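Long-range contacts in DUF2235 domain-containing protein (Pseudomonas aeruginosa, PDB 4O5P), which probably hydrolyses membrane phospholipids as the type VI secretion effector Tle1, whose catalytic domain belongs to the alpha/beta-hydrolase clan: residues 244-249 with 305-309; 263-267 with 324-328; 273-279 with 327-333. The contacts are given in a common frame with arbitrary orientation. Residue numbers count along the deposited sequence, not the author numbering.

Contact 1: 244-249 with 305-309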
loop_
_atom_site.group_PDB
_atom_site.type_symbol
_atom_site.label_atom_id
_atom_site.label_comp_id
_atom_site.label_asym_id
_atom_site.label_seq_id
_atom_site.Cartn_x
_atom_site.Cartn_y
_atom_site.Cartn_z
ATOM N N ARG A 244 3.303 3.416 8.334
ATOM C CA ARG A 244 3.339 2.689 9.601
ATOM C C ARG A 244 4.763 2.333 10.013
ATOM O O ARG A 244 5.165 2.529 11.177
ATOM C CB ARG A 244 2.420 1.464 9.508
ATOM C CG ARG A 244 0.965 1.911 9.344
ATOM C CD ARG A 244 0.010 0.795 8.900
ATOM N NE ARG A 244 -0.226 -0.226 9.921
ATOM C CZ ARG A 244 -1.238 -1.083 9.870
ATOM N NH1 ARG A 244 -2.105 -1.000 8.872
ATOM N NH2 ARG A 244 -1.395 -2.012 10.809
ATOM N N ALA A 245 5.543 1.845 9.050
ATOM C CA ALA A 245 6.957 1.603 9.320
ATOM C C ALA A 245 7.667 2.909 9.689
ATOM O O ALA A 245 8.450 2.944 10.629
ATOM C CB ALA A 245 7.624 0.924 8.119
ATOM N N PHE A 246 7.378 3.985 8.959
ATOM C CA PHE A 246 7.892 5.323 9.265
ATOM C C PHE A 246 7.622 5.710 10.724
ATOM O O PHE A 246 8.530 6.111 11.450
ATOM C CB PHE A 246 7.257 6.336 8.303
ATOM C CG PHE A 246 7.479 7.784 8.669
ATOM C CD1 PHE A 246 6.576 8.457 9.501
ATOM C CD2 PHE A 246 8.551 8.486 8.143
ATOM C CE1 PHE A 246 6.768 9.785 9.820
ATOM C CE2 PHE A 246 8.751 9.824 8.455
ATOM C CZ PHE A 246 7.857 10.479 9.301
ATOM N N ALA A 247 6.377 5.579 11.157
ATOM C CA ALA A 247 6.004 5.900 12.533
ATOM C C ALA A 247 6.838 5.105 13.537
ATOM O O ALA A 247 7.367 5.685 14.503
ATOM C CB ALA A 247 4.513 5.663 12.757
ATOM N N ASN A 248 6.968 3.794 13.317
ATOM C CA ASN A 248 7.830 2.984 14.194
ATOM C C ASN A 248 9.330 3.330 14.184
ATOM O O ASN A 248 9.960 3.441 15.246
ATOM C CB ASN A 248 7.631 1.484 13.936
ATOM C CG ASN A 248 6.369 0.954 14.590
ATOM O OD1 ASN A 248 6.131 1.190 15.777
ATOM N ND2 ASN A 248 5.529 0.278 13.810
ATOM N N TRP A 249 9.916 3.473 13.000
ATOM C CA TRP A 249 11.324 3.882 12.898
ATOM C C TRP A 249 11.569 5.271 13.516
ATOM O O TRP A 249 12.636 5.555 14.083
ATOM C CB TRP A 249 11.792 3.846 11.432
ATOM C CG TRP A 249 11.748 2.464 10.825
ATOM C CD1 TRP A 249 11.326 1.303 11.435
ATOM C CD2 TRP A 249 12.137 2.094 9.491
ATOM N NE1 TRP A 249 11.435 0.247 10.558
ATOM C CE2 TRP A 249 11.922 0.702 9.360
ATOM C CE3 TRP A 249 12.649 2.800 8.397
ATOM C CZ2 TRP A 249 12.207 0.006 8.179
ATOM C CZ3 TRP A 249 12.933 2.106 7.220
ATOM C CH2 TRP A 249 12.700 0.724 7.121
ATOM N N THR A 305 6.600 -4.243 11.867
ATOM C CA THR A 305 6.525 -2.782 11.823
ATOM C C THR A 305 5.144 -2.254 11.388
ATOM O O THR A 305 4.937 -1.052 11.249
ATOM C CB THR A 305 7.658 -2.179 10.962
ATOM O OG1 THR A 305 7.612 -2.731 9.643
ATOM C CG2 THR A 305 9.024 -2.498 11.585
HETATM N N MSE A 306 4.187 -3.148 11.185
HETATM C CA MSE A 306 2.844 -2.700 10.854
HETATM C C MSE A 306 2.075 -2.346 12.115
HETATM O O MSE A 306 1.152 -1.524 12.095
HETATM C CB MSE A 306 2.099 -3.779 10.068
HETATM C CG MSE A 306 2.700 -4.039 8.678
HETATM SE SE MSE A 306 2.661 -2.395 7.624
HETATM C CE MSE A 306 4.510 -1.861 7.890
ATOM N N ARG A 307 2.435 -3.014 13.203
ATOM C CA ARG A 307 1.834 -2.772 14.507
ATOM C C ARG A 307 1.992 -1.296 14.859
ATOM O O ARG A 307 3.112 -0.773 14.831
ATOM C CB ARG A 307 2.577 -3.620 15.533
ATOM C CG ARG A 307 1.931 -3.686 16.877
ATOM C CD ARG A 307 2.927 -4.211 17.923
ATOM N NE ARG A 307 2.394 -3.931 19.245
ATOM C CZ ARG A 307 1.522 -4.716 19.868
ATOM N NH1 ARG A 307 1.121 -5.853 19.292
ATOM N NH2 ARG A 307 1.064 -4.371 21.065
ATOM N N LEU A 308 0.892 -0.610 15.167
ATOM C CA LEU A 308 0.992 0.825 15.438
ATOM C C LEU A 308 1.871 1.048 16.684
ATOM O O LEU A 308 1.995 0.145 17.519
ATOM C CB LEU A 308 -0.390 1.451 15.618
ATOM C CG LEU A 308 -1.399 1.556 14.467
ATOM C CD1 LEU A 308 -2.638 2.256 14.976
ATOM C CD2 LEU A 308 -0.877 2.316 13.263
ATOM N N PRO A 309 2.526 2.221 16.784
ATOM C CA PRO A 309 3.395 2.471 17.949
ATOM C C PRO A 309 2.652 2.340 19.276
ATOM O O PRO A 309 1.527 2.844 19.409
ATOM C CB PRO A 309 3.838 3.930 17.751
ATOM C CG PRO A 309 3.872 4.108 16.277
ATOM C CD PRO A 309 2.683 3.268 15.755
#

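Contact 2: 263-267 with 324-328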
loop_
_atom_site.group_PDB
_atom_site.type_symbol
_atom_site.label_atom_id
_atom_site.label_comp_id
_atom_site.label_asym_id
_atom_site.label_seq_id
_atom_site.Cartn_x
_atom_site.Cartn_y
_atom_site.Cartn_z
ATOM N N VAL A 263 9.692 9.099 30.159
ATOM C CA VAL A 263 9.794 8.724 28.752
ATOM C C VAL A 263 9.239 9.816 27.841
ATOM O O VAL A 263 8.075 10.194 27.954
ATOM C CB VAL A 263 9.044 7.389 28.476
ATOM C CG1 VAL A 263 8.897 7.139 26.987
ATOM C CG2 VAL A 263 9.758 6.216 29.149
ATOM N N GLU A 264 10.075 10.336 26.951
ATOM C CA GLU A 264 9.613 11.301 25.951
ATOM C C GLU A 264 10.185 11.027 24.556
ATOM O O GLU A 264 11.008 10.130 24.363
ATOM C CB GLU A 264 9.901 12.753 26.376
ATOM C CG GLU A 264 10.855 12.896 27.555
ATOM C CD GLU A 264 10.975 14.329 28.055
ATOM O OE1 GLU A 264 10.131 15.186 27.694
ATOM O OE2 GLU A 264 11.929 14.598 28.814
ATOM N N TYR A 265 9.734 11.806 23.582
ATOM C CA TYR A 265 10.240 11.670 22.241
ATOM C C TYR A 265 10.787 13.013 21.779
ATOM O O TYR A 265 10.111 14.044 21.855
ATOM C CB TYR A 265 9.135 11.119 21.327
ATOM C CG TYR A 265 8.536 9.852 21.899
ATOM C CD1 TYR A 265 7.475 9.907 22.797
ATOM C CD2 TYR A 265 9.049 8.605 21.570
ATOM C CE1 TYR A 265 6.930 8.760 23.349
ATOM C CE2 TYR A 265 8.506 7.442 22.114
ATOM C CZ TYR A 265 7.443 7.532 23.004
ATOM O OH TYR A 265 6.893 6.392 23.555
ATOM N N ARG A 266 12.042 12.999 21.350
ATOM C CA ARG A 266 12.703 14.218 20.928
ATOM C C ARG A 266 13.495 14.003 19.656
ATOM O O ARG A 266 14.030 12.917 19.424
ATOM C CB ARG A 266 13.585 14.787 22.051
ATOM C CG ARG A 266 12.749 15.481 23.125
ATOM C CD ARG A 266 13.525 15.883 24.349
ATOM N NE ARG A 266 12.600 16.343 25.381
ATOM C CZ ARG A 266 12.210 17.607 25.551
ATOM N NH1 ARG A 266 12.665 18.571 24.760
ATOM N NH2 ARG A 266 11.360 17.910 26.521
ATOM N N PHE A 267 13.529 15.055 18.844
ATOM C CA PHE A 267 14.157 15.065 17.539
ATOM C C PHE A 267 15.070 16.282 17.569
ATOM O O PHE A 267 14.605 17.429 17.455
ATOM C CB PHE A 267 13.081 15.238 16.465
ATOM C CG PHE A 267 13.598 15.199 15.055
ATOM C CD1 PHE A 267 14.011 16.361 14.424
ATOM C CD2 PHE A 267 13.634 13.996 14.346
ATOM C CE1 PHE A 267 14.466 16.339 13.113
ATOM C CE2 PHE A 267 14.087 13.961 13.035
ATOM C CZ PHE A 267 14.507 15.142 12.416
ATOM N N ASP A 324 1.572 15.013 26.875
ATOM C CA ASP A 324 2.929 15.150 26.323
ATOM C C ASP A 324 3.808 13.914 26.552
ATOM O O ASP A 324 5.025 13.956 26.357
ATOM C CB ASP A 324 3.621 16.404 26.881
ATOM C CG ASP A 324 3.836 16.340 28.390
ATOM O OD1 ASP A 324 3.106 15.591 29.078
ATOM O OD2 ASP A 324 4.739 17.047 28.896
ATOM N N CYS A 325 3.180 12.819 26.965
ATOM C CA CYS A 325 3.880 11.547 27.152
ATOM C C CYS A 325 3.820 10.692 25.879
ATOM O O CYS A 325 4.632 9.782 25.699
ATOM C CB CYS A 325 3.253 10.752 28.305
ATOM S SG CYS A 325 3.198 11.589 29.933
ATOM N N SER A 326 2.856 10.989 25.004
ATOM C CA SER A 326 2.502 10.085 23.899
ATOM C C SER A 326 3.196 10.407 22.570
ATOM O O SER A 326 3.401 11.568 22.225
ATOM C CB SER A 326 0.978 10.058 23.693
ATOM O OG SER A 326 0.297 9.739 24.896
ATOM N N PHE A 327 3.546 9.361 21.834
ATOM C CA PHE A 327 4.142 9.516 20.515
ATOM C C PHE A 327 3.095 9.681 19.394
ATOM O O PHE A 327 3.253 10.524 18.495
ATOM C CB PHE A 327 5.078 8.346 20.234
ATOM C CG PHE A 327 5.774 8.437 18.911
ATOM C CD1 PHE A 327 6.744 9.403 18.695
ATOM C CD2 PHE A 327 5.448 7.562 17.880
ATOM C CE1 PHE A 327 7.389 9.491 17.472
ATOM C CE2 PHE A 327 6.084 7.651 16.647
ATOM C CZ PHE A 327 7.057 8.608 16.443
ATOM N N LEU A 328 2.017 8.900 19.464
ATOM C CA LEU A 328 0.968 8.936 18.437
ATOM C C LEU A 328 -0.350 9.388 19.043
ATOM O O LEU A 328 -0.876 8.727 19.942
ATOM C CB LEU A 328 0.796 7.547 17.798
ATOM C CG LEU A 328 -0.379 7.358 16.836
ATOM C CD1 LEU A 328 -0.156 8.216 15.608
ATOM C CD2 LEU A 328 -0.530 5.863 16.434
HETATM O O HOH W 1 7.257 12.881 24.406
HETATM O O HOH W 2 5.014 6.579 25.112
#

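Contact 3: 273-279 with 327-333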
loop_
_atom_site.group_PDB
_atom_site.type_symbol
_atom_site.label_atom_id
_atom_site.label_comp_id
_atom_site.label_asym_id
_atom_site.label_seq_id
_atom_site.Cartn_x
_atom_site.Cartn_y
_atom_site.Cartn_z
ATOM N N SER A 273 5.852 14.627 17.909
ATOM C CA SER A 273 4.711 13.725 17.973
ATOM C C SER A 273 4.077 13.582 16.598
ATOM O O SER A 273 4.157 14.489 15.782
ATOM C CB SER A 273 3.688 14.292 18.949
ATOM O OG SER A 273 3.085 15.459 18.410
ATOM N N ILE A 274 3.460 12.433 16.345
ATOM C CA ILE A 274 2.564 12.293 15.203
ATOM C C ILE A 274 1.154 12.653 15.682
ATOM O O ILE A 274 0.495 11.859 16.339
ATOM C CB ILE A 274 2.607 10.866 14.599
ATOM C CG1 ILE A 274 3.972 10.605 13.944
ATOM C CG2 ILE A 274 1.481 10.689 13.570
ATOM C CD1 ILE A 274 4.176 9.164 13.428
ATOM N N GLU A 275 0.718 13.871 15.386
ATOM C CA GLU A 275 -0.612 14.354 15.765
ATOM C C GLU A 275 -1.713 13.568 15.049
ATOM O O GLU A 275 -2.824 13.421 15.583
ATOM C CB GLU A 275 -0.746 15.828 15.390
ATOM C CG GLU A 275 0.167 16.776 16.158
ATOM C CD GLU A 275 -0.078 16.718 17.643
ATOM O OE1 GLU A 275 -1.183 17.102 18.077
ATOM O OE2 GLU A 275 0.827 16.254 18.378
ATOM N N PHE A 276 -1.411 13.073 13.843
ATOM C CA PHE A 276 -2.415 12.342 13.061
ATOM C C PHE A 276 -1.788 11.388 12.034
ATOM O O PHE A 276 -0.934 11.780 11.246
ATOM C CB PHE A 276 -3.354 13.327 12.347
ATOM C CG PHE A 276 -4.503 12.659 11.615
ATOM C CD1 PHE A 276 -5.688 12.350 12.285
ATOM C CD2 PHE A 276 -4.392 12.334 10.266
ATOM C CE1 PHE A 276 -6.750 11.728 11.614
ATOM C CE2 PHE A 276 -5.434 11.713 9.589
ATOM C CZ PHE A 276 -6.615 11.413 10.260
ATOM N N LEU A 277 -2.224 10.133 12.056
ATOM C CA LEU A 277 -1.783 9.148 11.083
ATOM C C LEU A 277 -3.034 8.656 10.336
ATOM O O LEU A 277 -3.903 7.997 10.924
ATOM C CB LEU A 277 -1.081 7.992 11.806
ATOM C CG LEU A 277 -0.496 6.825 11.014
ATOM C CD1 LEU A 277 0.643 7.317 10.105
ATOM C CD2 LEU A 277 -0.005 5.773 12.000
ATOM N N GLY A 278 -3.159 9.028 9.066
ATOM C CA GLY A 278 -4.344 8.665 8.296
ATOM C C GLY A 278 -4.010 7.656 7.214
ATOM O O GLY A 278 -3.214 7.943 6.320
ATOM N N LEU A 279 -4.645 6.488 7.277
ATOM C CA LEU A 279 -4.297 5.374 6.406
ATOM C C LEU A 279 -5.484 4.843 5.594
ATOM O O LEU A 279 -6.591 4.661 6.111
ATOM C CB LEU A 279 -3.717 4.231 7.229
ATOM C CG LEU A 279 -2.664 4.581 8.269
ATOM C CD1 LEU A 279 -2.446 3.365 9.158
ATOM C CD2 LEU A 279 -1.382 5.030 7.589
ATOM N N PHE A 327 3.546 9.361 21.834
ATOM C CA PHE A 327 4.142 9.516 20.515
ATOM C C PHE A 327 3.095 9.681 19.394
ATOM O O PHE A 327 3.253 10.524 18.495
ATOM C CB PHE A 327 5.078 8.346 20.234
ATOM C CG PHE A 327 5.774 8.437 18.911
ATOM C CD1 PHE A 327 6.744 9.403 18.695
ATOM C CD2 PHE A 327 5.448 7.562 17.880
ATOM C CE1 PHE A 327 7.389 9.491 17.472
ATOM C CE2 PHE A 327 6.084 7.651 16.647
ATOM C CZ PHE A 327 7.057 8.608 16.443
ATOM N N LEU A 328 2.017 8.900 19.464
ATOM C CA LEU A 328 0.968 8.936 18.437
ATOM C C LEU A 328 -0.350 9.388 19.043
ATOM O O LEU A 328 -0.876 8.727 19.942
ATOM C CB LEU A 328 0.796 7.547 17.798
ATOM C CG LEU A 328 -0.379 7.358 16.836
ATOM C CD1 LEU A 328 -0.156 8.216 15.608
ATOM C CD2 LEU A 328 -0.530 5.863 16.434
ATOM N N LYS A 329 -0.900 10.494 18.555
ATOM C CA LYS A 329 -2.122 11.068 19.150
ATOM C C LYS A 329 -3.430 10.540 18.554
ATOM O O LYS A 329 -4.471 10.591 19.203
ATOM C CB LYS A 329 -2.124 12.592 19.003
ATOM C CG LYS A 329 -0.875 13.315 19.497
ATOM C CD LYS A 329 -0.543 13.018 20.942
ATOM C CE LYS A 329 0.813 13.674 21.274
ATOM N NZ LYS A 329 1.192 13.662 22.734
ATOM N N ARG A 330 -3.381 10.049 17.320
ATOM C CA ARG A 330 -4.602 9.734 16.573
ATOM C C ARG A 330 -4.274 8.981 15.280
ATOM O O ARG A 330 -3.470 9.446 14.468
ATOM C CB ARG A 330 -5.351 11.025 16.226
ATOM C CG ARG A 330 -6.639 10.827 15.406
ATOM C CD ARG A 330 -7.719 10.109 16.216
ATOM N NE ARG A 330 -8.989 10.049 15.497
ATOM C CZ ARG A 330 -9.976 9.212 15.810
ATOM N NH1 ARG A 330 -9.821 8.351 16.807
ATOM N NH2 ARG A 330 -11.104 9.221 15.121
ATOM N N CYS A 331 -4.910 7.828 15.088
ATOM C CA CYS A 331 -4.794 7.105 13.828
ATOM C C CYS A 331 -6.159 6.668 13.308
ATOM O O CYS A 331 -6.948 6.060 14.039
ATOM C CB CYS A 331 -3.880 5.887 13.966
ATOM S SG CYS A 331 -3.718 4.911 12.426
ATOM N N VAL A 332 -6.439 6.998 12.048
ATOM C CA VAL A 332 -7.675 6.582 11.395
ATOM C C VAL A 332 -7.330 5.686 10.195
ATOM O O VAL A 332 -6.574 6.099 9.326
ATOM C CB VAL A 332 -8.465 7.791 10.888
ATOM C CG1 VAL A 332 -9.624 7.325 10.006
ATOM C CG2 VAL A 332 -8.965 8.677 12.072
ATOM N N HIS A 333 -7.879 4.472 10.146
ATOM C CA HIS A 333 -7.610 3.555 9.029
ATOM C C HIS A 333 -8.911 3.169 8.332
ATOM O O HIS A 333 -9.754 2.509 8.911
ATOM C CB HIS A 333 -6.951 2.281 9.556
ATOM C CG HIS A 333 -6.401 1.381 8.488
ATOM N ND1 HIS A 333 -6.198 0.033 8.693
ATOM C CD2 HIS A 333 -5.969 1.636 7.228
ATOM C CE1 HIS A 333 -5.665 -0.504 7.608
ATOM N NE2 HIS A 333 -5.518 0.446 6.702
#

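Contact 1: 244-249 with 305-309
In the alpha/beta-hydrolase fold, the helix that follows the nucleophile elbow packs against the central sheet; here a probable elbow of this kind, Gly235-Ser237-Gly239, leads into helix 238-254, and the irregular segment 305-309 runs along one side of that helix. Arg244, Asn248 and Thr305 have the most surface covered, and the two helix residues lie one turn apart, so their side chains reach the loop together. Arg244 clamps one carbonyl in a bifurcated fashion: its NE and its NH2 each donate to Met306 O at 2.9 Å, and that oxygen lies near the guanidinium plane. The outer nitrogens continue to the backbone of strand 346-353, NH1 to Asp347 O and NH2 to Ser348 O, so one buried arginine ties helix, loop and strand together. Thr305 meets the helix through its backbone oxygen and its methyl group, Thr305 CG2 lying 3.8 Å from Trp249 NE1, while its hydroxyl is hydrogen-bonded to Trp301 O. Apolar contacts fill in around these polar links: Ala247 CB touches Pro309 CG at 3.9 Å, and the selenomethionine Met306 places CE 4.2 Å from Ala245 CB. Asn248 reads two loop carbonyls with a single amide nitrogen, ND2 donating to Thr305 O at 2.9 Å and, almost linearly at 177°, to Arg307 O at 2.8 Å.

Contact 2: 263-267 with 324-328
Where a short antiparallel strand branches off at the start of strand 270-280 in the alpha/beta-hydrolase sheet, the chain coming from helix 238-254 passes through 263-265 into that short strand, 266-267; the loop 324-328, leading toward strand 331-336, lies against this approach. The buried area is modest, 208 Å², and most of the contact on the first side falls on one residue, Tyr265. Val263 comes first and only skirts the loop, its O lying 4.1 Å from Cys325 O. Glu264 turns instead to its own segment, where its OE1 forms a salt bridge with Arg266 NH2 at 3.2 Å. At Tyr265 the two backbones are closest, with CA 6.7 Å from Phe327 CA, a separation too wide for direct strand pairing. A water fills part of the gap, accepting from Tyr265 N at 2.8 Å and donating to Asp324 O at 3.2 Å. The aromatic ring covers the rest: Cys325 O lies at its edge, 3.4 Å from Tyr265 CE1, and the ring meets that of Phe327 obliquely, planes at 49° and centroids 5.0 Å apart. Beyond it, Arg266 and Phe267 leave the loop, Phe267 packing on helix 139-162. The Phe327 side chain also touches Leu250 and Thr254 of helix 238-254, which places the aromatic pair beside the end of that helix. The best-defined direct interaction is a CH-pi contact: Phe327 CB sits 3.7 Å from the Tyr265 ring centroid, 13° off the ring normal.

Contact 3: 273-279 with 327-333
The Phe276 ring lies along the side chains of Arg330 and Val332, with CD1 3.6 Å from Arg330 CG and CE1 3.8 Å from Val332 CG2, on one face of the mostly parallel sheet at the heart of the alpha/beta-hydrolase fold. Helix 403-416 covers this face, Met410 and Ala414 touching Phe276. The neighbouring strands 276-279 and 331-333 run at 5° to each other with axes 4.8 Å apart, and the hydrogen bonds alternate as parallel pairing requires: Leu277 N to Arg330 O at 2.8 Å, Val332 N to Leu277 O at 2.9 Å, Leu279 N to Val332 O at 2.8 Å. Ahead of the corner the chain turns at Glu275, a single bridge pairs Ile274 with Leu328: Ile274 N donates to Phe327 O at 2.9 Å, and Ile274 O accepts from Lys329 N at 3.0 Å. Gly278 leaves room for the Phe276 ring: an ideal CB there would come within 2.7 Å of Phe276 CE2. Leu277, Leu279 and Cys331 project from the other face, toward helix 238-254 and the loop at Leu308; Cys331 SG is 3.8 Å from both Leu277 CD2 and Leu279 CD1. His333, near a probable Ser237-His379-Asp281 triad, is held by Glu372 and the backbone of Thr282; Leu279 O lies at the edge of its ring, and His333 CD2 comes 3.4 Å from Leu279 CB.

Contacts 2 and 3 share Phe327 and Leu328, and strands 266-267 and 270-280 are neighbours in one sheet, so the loop touched by 263-267 runs directly into the parallel pairing of contact 3. The centres of contact 1 and contact 3 are about 11 Å apart. All first segments precede all second segments along the chain, so helix 238-254 and the strands after it meet a later stretch, 305-333. Helix 238-254 packs on the sheet where Ala247 CB lies 3.6 Å from Ile274 CD1. Contacts 1 and 3 bring Arg244 and Leu279 near the probable nucleophile elbow, whereas contact 2 lies farther out, its centre about 27 Å from the centre of the chain.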